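Local atomic coordinates of SAR-endolysin (Enterobacteria phage P1, PDB entry 1XJU), a protein that cleaves the glycosidic bonds of host peptidoglycan once released from the inner membrane, contributing to lysis of the infected bacterium. Residues D72-D75 and N76-S79. Sequence-based numbering, arbitrary orientation.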
loop_
_atom_site.group_PDB
_atom_site.type_symbol
_atom_site.label_atom_id
_atom_site.label_comp_id
_atom_site.label_asym_id
_atom_site.label_seq_id
_atom_site.Cartn_x
_atom_site.Cartn_y
_atom_site.Cartn_z
ATOM N N ASP A 72 15.394 8.091 -2.489
ATOM C CA ASP A 72 15.479 9.098 -3.534
ATOM C C ASP A 72 14.206 9.889 -3.769
ATOM O O ASP A 72 14.213 10.876 -4.503
ATOM C CB ASP A 72 15.909 8.487 -4.851
ATOM C CG ASP A 72 17.232 7.831 -4.797
ATOM O OD1 ASP A 72 18.103 8.313 -4.032
ATOM O OD2 ASP A 72 17.411 6.799 -5.519
ATOM N N MET A 73 13.104 9.469 -3.157
ATOM C CA MET A 73 11.810 10.160 -3.307
ATOM C C MET A 73 11.746 11.370 -2.439
ATOM O O MET A 73 12.333 11.360 -1.366
ATOM C CB MET A 73 10.672 9.214 -2.828
ATOM C CG MET A 73 10.464 8.034 -3.660
ATOM S SD MET A 73 9.029 7.142 -3.036
ATOM C CE MET A 73 9.267 5.591 -3.952
ATOM N N PRO A 74 10.938 12.374 -2.819
ATOM C CA PRO A 74 10.523 13.381 -1.863
ATOM C C PRO A 74 9.621 12.792 -0.803
ATOM O O PRO A 74 9.058 11.694 -0.995
ATOM C CB PRO A 74 9.734 14.378 -2.709
ATOM C CG PRO A 74 9.882 13.948 -4.090
ATOM C CD PRO A 74 10.353 12.554 -4.152
ATOM N N ASP A 75 9.482 13.491 0.307
ATOM C CA ASP A 75 8.683 12.998 1.421
ATOM C C ASP A 75 7.250 12.705 1.065
ATOM O O ASP A 75 6.712 11.711 1.580
ATOM C CB ASP A 75 8.683 14.003 2.569
ATOM C CG ASP A 75 9.926 13.955 3.447
ATOM O OD1 ASP A 75 10.847 13.137 3.304
ATOM O OD2 ASP A 75 10.032 14.784 4.381
ATOM N N ASN A 76 6.577 13.484 0.232
ATOM C CA ASN A 76 5.190 13.195 -0.034
ATOM C C ASN A 76 5.019 11.884 -0.801
ATOM O O ASN A 76 4.193 11.044 -0.382
ATOM C CB ASN A 76 4.550 14.347 -0.807
ATOM C CG ASN A 76 4.341 15.590 0.013
ATOM O OD1 ASN A 76 4.316 15.527 1.256
ATOM N ND2 ASN A 76 4.215 16.736 -0.663
ATOM N N ALA A 77 5.803 11.667 -1.841
ATOM C CA ALA A 77 5.728 10.415 -2.558
ATOM C C ALA A 77 6.106 9.251 -1.644
ATOM O O ALA A 77 5.468 8.174 -1.653
ATOM C CB ALA A 77 6.594 10.441 -3.786
ATOM N N PHE A 78 7.164 9.409 -0.870
ATOM C CA PHE A 78 7.586 8.360 0.033
ATOM C C PHE A 78 6.467 7.995 0.984
ATOM O O PHE A 78 6.247 6.790 1.271
ATOM C CB PHE A 78 8.801 8.804 0.838
ATOM C CG PHE A 78 9.243 7.783 1.841
ATOM C CD1 PHE A 78 10.022 6.718 1.454
ATOM C CD2 PHE A 78 8.757 7.830 3.141
ATOM C CE1 PHE A 78 10.342 5.738 2.371
ATOM C CE2 PHE A 78 9.059 6.821 4.011
ATOM C CZ PHE A 78 9.850 5.812 3.630
ATOM N N SER A 79 5.821 8.980 1.515
ATOM C CA SER A 79 4.776 8.784 2.533
ATOM C C SER A 79 3.540 8.167 1.924
ATOM O O SER A 79 2.945 7.246 2.523
ATOM C CB SER A 79 4.455 10.131 3.158
ATOM O OG SER A 79 5.577 10.650 3.857
#
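The first turn of helix 75-88 in this phage-type lysozyme begins at Pro-74, the N-cap residue, whose carbonyl O takes the N-H of Phe-78 in a nearly straight bond (Phe-78 N to Pro-74 O 3.0 Å, N-H...O 167°). One residue on, Asp-75 O is gripped twice: Ser-79 N donates to Asp-75 O at 2.9 Å, and Ser-79 OG, turned beside its own backbone N (chi1 -64°), donates to the same oxygen at 2.8 Å, the two donors approaching from opposite faces of the carbonyl plane. Met-73 lies against the same turn: its sulfur SD sits 3.6 Å from Phe-78 CA and 4.2 Å from Ala-77 CB, while its CB meets Phe-78 CB at 4.1 Å. With CG anti to the backbone N (chi1 177°), the Phe-78 ring is carried away from 72-75 to pack on helix 46-67 and form a cation-pi contact with Arg-1. Asp-75 OD1 forms a salt bridge with Arg-1, and Ser-79 OG also bonds Asn-3 N. The buried serine hydroxyl is thus satisfied by both the helix and the N-terminal chain, joining the chain's beginning to this helix start, whose dipole would probably favour the aspartate's negative charge.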